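PDB 4ON1: putative metalloprotease II from Bacteroides fragilis, which probably cleaves peptide bonds as an extracellular zinc-dependent metalloendopeptidase related to fragilysin, with a zinc ion bound in its structure. Local coordinates for residues Met26-Leu31 against Ala86-Ser91; Ala32-Lys37 against His43-Gln48. All coordinates share one frame; numbering follows the deposited sequence.

Contact 1. Residues Met26-Leu31 against Ala86-Ser91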
ATOM      1  N   MET A  26       3.440   7.770 -22.129  1.00 16.45           N
ATOM      2  CA  MET A  26       3.619   6.340 -21.906  1.00 24.60           C
ATOM      3  C   MET A  26       2.286   5.639 -21.650  1.00 22.66           C
ATOM      4  O   MET A  26       1.376   6.207 -21.041  1.00 27.73           O
ATOM      5  CB  MET A  26       4.562   6.092 -20.729  1.00 22.98           C
ATOM      6  CG  MET A  26       3.946   6.397 -19.387  1.00 20.47           C
ATOM      7  SD  MET A  26       5.036   6.012 -18.015  1.00 26.35           S
ATOM      8  CE  MET A  26       3.979   6.534 -16.664  1.00 24.60           C
ATOM      9  N   ASP A  27       2.163   4.412 -22.140  1.00 19.72           N
ATOM     10  CA  ASP A  27       1.072   3.551 -21.704  1.00 22.74           C
ATOM     11  C   ASP A  27       1.672   2.291 -21.074  1.00 19.23           C
ATOM     12  O   ASP A  27       2.884   2.242 -20.846  1.00 18.23           O
ATOM     13  CB  ASP A  27       0.119   3.223 -22.856  1.00 19.22           C
ATOM     14  CG  ASP A  27       0.804   2.540 -24.019  1.00 33.89           C
ATOM     15  OD1 ASP A  27       1.955   2.079 -23.871  1.00 30.71           O
ATOM     16  OD2 ASP A  27       0.174   2.456 -25.096  1.00 54.87           O
ATOM     17  N   TYR A  28       0.838   1.292 -20.791  1.00 22.52           N
ATOM     18  CA  TYR A  28       1.297   0.104 -20.072  1.00 21.79           C
ATOM     19  C   TYR A  28       2.517  -0.549 -20.721  1.00 23.90           C
ATOM     20  O   TYR A  28       3.482  -0.875 -20.036  1.00 15.55           O
ATOM     21  CB  TYR A  28       0.176  -0.943 -19.944  1.00 14.93           C
ATOM     22  CG  TYR A  28       0.662  -2.217 -19.275  1.00 16.45           C
ATOM     23  CD1 TYR A  28       0.764  -2.301 -17.891  1.00 15.20           C
ATOM     24  CD2 TYR A  28       1.046  -3.322 -20.028  1.00 17.89           C
ATOM     25  CE1 TYR A  28       1.228  -3.454 -17.272  1.00 17.74           C
ATOM     26  CE2 TYR A  28       1.509  -4.486 -19.417  1.00 17.68           C
ATOM     27  CZ  TYR A  28       1.595  -4.542 -18.040  1.00 17.01           C
ATOM     28  OH  TYR A  28       2.051  -5.693 -17.438  1.00 19.49           O
ATOM     29  N   GLU A  29       2.484  -0.757 -22.033  1.00 15.33           N
ATOM     30  CA  GLU A  29       3.599  -1.455 -22.663  1.00 23.06           C
ATOM     31  C   GLU A  29       4.918  -0.688 -22.553  1.00 22.85           C
ATOM     32  O   GLU A  29       5.978  -1.301 -22.464  1.00 24.54           O
ATOM     33  CB  GLU A  29       3.285  -1.766 -24.127  1.00 25.52           C
ATOM     34  CG  GLU A  29       2.204  -2.832 -24.290  1.00 56.26           C
ATOM     35  CD  GLU A  29       2.595  -4.177 -23.667  1.00 80.34           C
ATOM     36  OE1 GLU A  29       1.698  -4.882 -23.148  1.00 72.73           O
ATOM     37  OE2 GLU A  29       3.793  -4.539 -23.706  1.00 91.45           O
ATOM     38  N   ASP A  30       4.859   0.642 -22.551  1.00 17.52           N
ATOM     39  CA  ASP A  30       6.076   1.433 -22.350  1.00 18.42           C
ATOM     40  C   ASP A  30       6.678   1.220 -20.963  1.00 18.35           C
ATOM     41  O   ASP A  30       7.856   0.882 -20.829  1.00 16.80           O
ATOM     42  CB  ASP A  30       5.793   2.918 -22.533  1.00 15.09           C
ATOM     43  CG  ASP A  30       5.412   3.269 -23.956  1.00 35.69           C
ATOM     44  OD1 ASP A  30       6.001   2.699 -24.899  1.00 27.90           O
ATOM     45  OD2 ASP A  30       4.519   4.122 -24.122  1.00 35.70           O
ATOM     46  N   LEU A  31       5.866   1.434 -19.935  1.00 13.89           N
ATOM     47  CA  LEU A  31       6.350   1.338 -18.562  1.00 19.52           C
ATOM     48  C   LEU A  31       6.712  -0.103 -18.218  1.00 22.43           C
ATOM     49  O   LEU A  31       7.775  -0.354 -17.647  1.00 17.25           O
ATOM     50  CB  LEU A  31       5.307   1.877 -17.584  1.00 14.06           C
ATOM     51  CG  LEU A  31       5.714   1.819 -16.109  1.00 19.80           C
ATOM     52  CD1 LEU A  31       7.131   2.354 -15.913  1.00 11.59           C
ATOM     53  CD2 LEU A  31       4.722   2.593 -15.257  1.00 16.50           C
ATOM     54  N   ALA A  86       8.079   1.990  -7.980  1.00 11.65           N
ATOM     55  CA  ALA A  86       7.300   1.518  -9.117  1.00 13.10           C
ATOM     56  C   ALA A  86       6.729   0.154  -8.814  1.00 17.59           C
ATOM     57  O   ALA A  86       7.222  -0.560  -7.938  1.00 17.28           O
ATOM     58  CB  ALA A  86       8.154   1.471 -10.391  1.00 11.20           C
ATOM     59  N   ILE A  87       5.666  -0.184  -9.534  1.00 16.60           N
ATOM     60  CA  ILE A  87       4.992  -1.467  -9.397  1.00 16.08           C
ATOM     61  C   ILE A  87       4.766  -2.073 -10.771  1.00 17.19           C
ATOM     62  O   ILE A  87       4.309  -1.377 -11.670  1.00 12.12           O
ATOM     63  CB  ILE A  87       3.644  -1.297  -8.672  1.00 12.52           C
ATOM     64  CG1 ILE A  87       3.870  -0.639  -7.303  1.00 17.30           C
ATOM     65  CG2 ILE A  87       2.944  -2.633  -8.513  1.00 12.74           C
ATOM     66  CD1 ILE A  87       2.594  -0.258  -6.588  1.00 16.44           C
ATOM     67  N   LEU A  88       5.091  -3.356 -10.942  1.00 11.90           N
ATOM     68  CA  LEU A  88       4.780  -4.041 -12.192  1.00 17.61           C
ATOM     69  C   LEU A  88       3.854  -5.214 -11.953  1.00 19.52           C
ATOM     70  O   LEU A  88       4.227  -6.191 -11.310  1.00 16.34           O
ATOM     71  CB  LEU A  88       6.044  -4.540 -12.902  1.00 12.02           C
ATOM     72  CG  LEU A  88       5.724  -5.386 -14.146  1.00 19.96           C
ATOM     73  CD1 LEU A  88       4.902  -4.605 -15.175  1.00 14.20           C
ATOM     74  CD2 LEU A  88       6.992  -5.919 -14.786  1.00 16.48           C
ATOM     75  N   SER A  89       2.639  -5.096 -12.473  1.00  9.39           N
ATOM     76  CA  SER A  89       1.695  -6.202 -12.490  1.00 11.79           C
ATOM     77  C   SER A  89       1.460  -6.600 -13.931  1.00 16.80           C
ATOM     78  O   SER A  89       1.777  -5.838 -14.840  1.00 12.86           O
ATOM     79  CB  SER A  89       0.380  -5.800 -11.823  1.00 11.63           C
ATOM     80  OG  SER A  89      -0.679  -6.663 -12.199  1.00 16.66           O
ATOM     81  N   GLN A  90       0.892  -7.776 -14.151  1.00 14.46           N
ATOM     82  CA  GLN A  90       0.569  -8.180 -15.509  1.00 23.57           C
ATOM     83  C   GLN A  90      -0.602  -7.369 -16.073  1.00 22.40           C
ATOM     84  O   GLN A  90      -0.801  -7.331 -17.284  1.00 17.70           O
ATOM     85  CB  GLN A  90       0.263  -9.682 -15.563  1.00 18.82           C
ATOM     86  CG  GLN A  90       1.505 -10.533 -15.333  1.00 25.94           C
ATOM     87  CD  GLN A  90       1.227 -12.018 -15.371  1.00 36.04           C
ATOM     88  OE1 GLN A  90       0.164 -12.455 -15.815  1.00 44.32           O
ATOM     89  NE2 GLN A  90       2.197 -12.808 -14.922  1.00 27.54           N
ATOM     90  N   SER A  91      -1.348  -6.699 -15.195  1.00 12.62           N
ATOM     91  CA  SER A  91      -2.546  -5.945 -15.588  1.00 21.76           C
ATOM     92  C   SER A  91      -2.374  -4.426 -15.539  1.00 18.54           C
ATOM     93  O   SER A  91      -3.190  -3.676 -16.083  1.00 13.83           O
ATOM     94  CB  SER A  91      -3.720  -6.329 -14.691  1.00 23.25           C
ATOM     95  OG  SER A  91      -3.940  -7.723 -14.730  1.00 36.91           O
TER
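Tyr28 reaches from the first turn of helix 28-35 to the turn around Ser89, beyond Leu88, where its hydroxyl donates a hydrogen bond to the backbone carbonyl of Ser89, Tyr28 OH to Ser89 O being 2.6 Å. The acceptor lies near the ring plane, at the ring's edge, and the donor sits in the carbonyl plane on a lone pair, with a C=O...donor angle of 143°. With its CG anti to the backbone N (chi1 176°), Tyr28 swings its ring off the helix toward the turn. Tyrosine suits the place because its ring spans the gap while its end stays polar. Leu88 adds a looser apolar touch, its CD1 lying 4.4 Å from Tyr28 CZ.

A second shell fixes both sides. Ser91 N donates to Ser89 OG (3.1 Å), and Glu68 also hydrogen-bonds that hydroxyl, which steadies the turn offering the carbonyl. Before Tyr28, Asp27 is the N-cap: Asp27 N donates to Asp30 OD2 at 3.1 Å, and a weak bond returns from Asp30 N to Asp27 OD1. Short aspartate side chains suit this exchange. The arrangement joins a capping box at the helix start to an ST turn between strands 84-88 and 92-99, within the fragilysin-type N-terminal domain.

Contact 2. Residues Ala32-Lys37 against His43-Gln48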
ATOM      1  N   ALA A  32       5.846  -1.049 -18.587  1.00 16.19           N
ATOM      2  CA  ALA A  32       6.124  -2.460 -18.332  1.00 22.08           C
ATOM      3  C   ALA A  32       7.342  -2.931 -19.124  1.00 25.32           C
ATOM      4  O   ALA A  32       8.100  -3.787 -18.663  1.00 26.27           O
ATOM      5  CB  ALA A  32       4.898  -3.324 -18.672  1.00 23.92           C
ATOM      6  N   GLY A  33       7.527  -2.365 -20.314  1.00 23.03           N
ATOM      7  CA  GLY A  33       8.680  -2.680 -21.142  1.00 17.99           C
ATOM      8  C   GLY A  33       9.979  -2.344 -20.431  1.00 21.79           C
ATOM      9  O   GLY A  33      10.984  -3.051 -20.562  1.00 25.62           O
ATOM     10  N   VAL A  34       9.954  -1.255 -19.669  1.00 17.99           N
ATOM     11  CA  VAL A  34      11.106  -0.863 -18.856  1.00 17.35           C
ATOM     12  C   VAL A  34      11.231  -1.731 -17.595  1.00 22.69           C
ATOM     13  O   VAL A  34      12.282  -2.340 -17.351  1.00 16.38           O
ATOM     14  CB  VAL A  34      11.020   0.626 -18.448  1.00 28.68           C
ATOM     15  CG1 VAL A  34      12.122   0.993 -17.469  1.00 20.30           C
ATOM     16  CG2 VAL A  34      11.065   1.524 -19.684  1.00 23.03           C
ATOM     17  N   LEU A  35      10.160  -1.800 -16.809  1.00 20.58           N
ATOM     18  CA  LEU A  35      10.208  -2.476 -15.509  1.00 18.37           C
ATOM     19  C   LEU A  35      10.499  -3.974 -15.589  1.00 20.49           C
ATOM     20  O   LEU A  35      11.180  -4.517 -14.724  1.00 17.42           O
ATOM     21  CB  LEU A  35       8.896  -2.259 -14.743  1.00 12.90           C
ATOM     22  CG  LEU A  35       8.586  -0.809 -14.359  1.00 13.24           C
ATOM     23  CD1 LEU A  35       7.293  -0.695 -13.547  1.00 10.32           C
ATOM     24  CD2 LEU A  35       9.743  -0.194 -13.598  1.00 19.04           C
ATOM     25  N   SER A  36      10.000  -4.640 -16.626  1.00 15.87           N
ATOM     26  CA  SER A  36      10.190  -6.082 -16.753  1.00 18.22           C
ATOM     27  C   SER A  36      11.644  -6.479 -17.022  1.00 28.38           C
ATOM     28  O   SER A  36      11.992  -7.654 -16.907  1.00 28.01           O
ATOM     29  CB  SER A  36       9.301  -6.636 -17.866  1.00 20.35           C
ATOM     30  OG  SER A  36       9.682  -6.107 -19.121  1.00 26.75           O
ATOM     31  N   LYS A  37      12.493  -5.516 -17.380  1.00 25.02           N
ATOM     32  CA  LYS A  37      13.902  -5.818 -17.656  1.00 28.95           C
ATOM     33  C   LYS A  37      14.798  -5.588 -16.436  1.00 32.65           C
ATOM     34  O   LYS A  37      16.013  -5.798 -16.498  1.00 31.56           O
ATOM     35  CB  LYS A  37      14.419  -4.974 -18.825  1.00 30.97           C
ATOM     36  CG  LYS A  37      13.753  -5.267 -20.162  1.00 23.50           C
ATOM     37  CD  LYS A  37      14.228  -4.291 -21.238  1.00 42.94           C
ATOM     38  CE  LYS A  37      13.533  -4.558 -22.569  1.00 43.69           C
ATOM     39  NZ  LYS A  37      12.053  -4.695 -22.377  1.00 40.54           N
ATOM     40  N   HIS A  43      19.138  -0.046 -12.609  1.00 21.95           N
ATOM     41  CA  HIS A  43      18.988   0.463 -13.973  1.00 26.70           C
ATOM     42  C   HIS A  43      18.782   1.964 -13.909  1.00 30.78           C
ATOM     43  O   HIS A  43      18.090   2.465 -13.024  1.00 31.00           O
ATOM     44  CB  HIS A  43      17.813  -0.198 -14.705  1.00 32.55           C
ATOM     45  CG  HIS A  43      18.088  -1.596 -15.169  1.00 37.23           C
ATOM     46  ND1 HIS A  43      17.840  -2.007 -16.460  1.00 38.65           N
ATOM     47  CD2 HIS A  43      18.589  -2.675 -14.519  1.00 39.72           C
ATOM     48  CE1 HIS A  43      18.174  -3.279 -16.589  1.00 39.59           C
ATOM     49  NE2 HIS A  43      18.631  -3.708 -15.425  1.00 41.29           N
ATOM     50  N   THR A  44      19.360   2.682 -14.859  1.00 26.86           N
ATOM     51  CA  THR A  44      19.206   4.123 -14.878  1.00 28.73           C
ATOM     52  C   THR A  44      18.269   4.492 -16.014  1.00 35.49           C
ATOM     53  O   THR A  44      18.423   4.026 -17.146  1.00 27.99           O
ATOM     54  CB  THR A  44      20.562   4.837 -15.034  1.00 28.94           C
ATOM     55  OG1 THR A  44      21.434   4.428 -13.974  1.00 36.73           O
ATOM     56  CG2 THR A  44      20.382   6.344 -14.965  1.00 31.14           C
ATOM     57  N   ILE A  45      17.289   5.328 -15.693  1.00 27.40           N
ATOM     58  CA  ILE A  45      16.243   5.692 -16.637  1.00 28.11           C
ATOM     59  C   ILE A  45      16.203   7.194 -16.848  1.00 30.69           C
ATOM     60  O   ILE A  45      16.229   7.956 -15.884  1.00 22.72           O
ATOM     61  CB  ILE A  45      14.857   5.246 -16.139  1.00 25.21           C
ATOM     62  CG1 ILE A  45      14.861   3.760 -15.762  1.00 28.01           C
ATOM     63  CG2 ILE A  45      13.782   5.565 -17.181  1.00 30.17           C
ATOM     64  CD1 ILE A  45      13.659   3.350 -14.934  1.00 26.70           C
ATOM     65  N   MET A  46      16.132   7.622 -18.102  1.00 25.36           N
ATOM     66  CA  MET A  46      15.874   9.020 -18.390  1.00 19.64           C
ATOM     67  C   MET A  46      14.386   9.272 -18.548  1.00 29.66           C
ATOM     68  O   MET A  46      13.740   8.723 -19.436  1.00 22.91           O
ATOM     69  CB  MET A  46      16.603   9.468 -19.643  1.00 20.90           C
ATOM     70  CG  MET A  46      16.028  10.744 -20.202  1.00 39.25           C
ATOM     71  SD  MET A  46      17.304  11.749 -20.924  1.00 73.94           S
ATOM     72  CE  MET A  46      18.139  12.219 -19.417  1.00 28.07           C
ATOM     73  N   LEU A  47      13.847  10.099 -17.662  1.00 24.16           N
ATOM     74  CA  LEU A  47      12.434  10.417 -17.676  1.00 20.68           C
ATOM     75  C   LEU A  47      12.211  11.762 -18.340  1.00 23.66           C
ATOM     76  O   LEU A  47      13.046  12.663 -18.243  1.00 20.17           O
ATOM     77  CB  LEU A  47      11.876  10.433 -16.252  1.00 17.21           C
ATOM     78  CG  LEU A  47      11.996   9.115 -15.491  1.00 19.99           C
ATOM     79  CD1 LEU A  47      11.652   9.316 -14.018  1.00 24.83           C
ATOM     80  CD2 LEU A  47      11.081   8.081 -16.117  1.00 17.64           C
ATOM     81  N   GLN A  48      11.076  11.895 -19.013  1.00 18.67           N
ATOM     82  CA  GLN A  48      10.675  13.184 -19.556  1.00 19.71           C
ATOM     83  C   GLN A  48       9.239  13.489 -19.155  1.00 23.76           C
ATOM     84  O   GLN A  48       8.357  12.626 -19.238  1.00 20.62           O
ATOM     85  CB  GLN A  48      10.809  13.222 -21.083  1.00 20.46           C
ATOM     86  CG  GLN A  48      10.210  14.494 -21.705  1.00 24.91           C
ATOM     87  CD  GLN A  48      10.310  14.539 -23.220  1.00 25.69           C
ATOM     88  OE1 GLN A  48      10.723  13.571 -23.861  1.00 29.13           O
ATOM     89  NE2 GLN A  48       9.939  15.676 -23.801  1.00 23.73           N
TER
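Val34 and Ile45 meet tip to tip, the valine on helix 28-35 and the isoleucine on strand 43-49, with Val34 CG1 3.8 Å from Ile45 CD1. The two residues approach differently. Val34 turns CG1 anti to its backbone N (chi1 173°), and that methyl makes the contact, whereas Ile45 points its CB toward the helix and extends through CG1 to the terminal methyl. A longer branched chain on the strand and a short one on the helix thus share the span between backbones whose CA atoms, at Val34 and Ile45, are 8.6 Å apart. Both are beta-branched and buried, well suited to an apolar interface, and Val34 also rests on His19 of strand 19-22.

Strands 19-22 and 43-49 pair in parallel and are connected through helix 28-35, and this contact sets the later part of that helix against the second of the two strands, within the fragilysin-type N-terminal domain.

Nearer the start of that strand, His43 points its CB toward the helix side and so brings its ring to the backbone of Lys37. His43 CE1 lies 3.3 Å from Lys37 O, which approaches the ring obliquely. The two rings of His43 and His19 meet with planes about 20° apart, and His43 ND1 is hydrogen-bonded to His19 NE2, a bond that gives this nitrogen of a buried polar ring its partner.

Lys37 itself folds back along the helix, its long flexible chain letting Lys37 NZ donate to Gly33 O over 2.7 Å, tilted 18° from the carbonyl plane. Ala32 O accepts twice, from Ser36 N and from the short hydroxyl of the same residue, Ser36 OG lying 2.8 Å from Ala32 O.

In the fold
Both contacts use helix 28-35: contact 1 ties its beginning to the turn at Ser89 beyond Leu88, and contact 2 sets its later turns against strand 43-49. Their centres are about 10 Å apart, and contact 2 is nested along the chain inside the loop closed by contact 1. Contact 1 is partly buried and chiefly polar across its segments, a side-chain hydroxyl meeting a backbone carbonyl; contact 2 is buried and divided between an apolar methyl pair and a histidine ring against the carbonyl of exposed Lys37. Leucines join them: Leu88 CD1 packs 3.7 Å from Ala32 CB, and Leu35 CD1 lies 3.9 Å from Ala86 CB. Both contacts lie away from the zinc site.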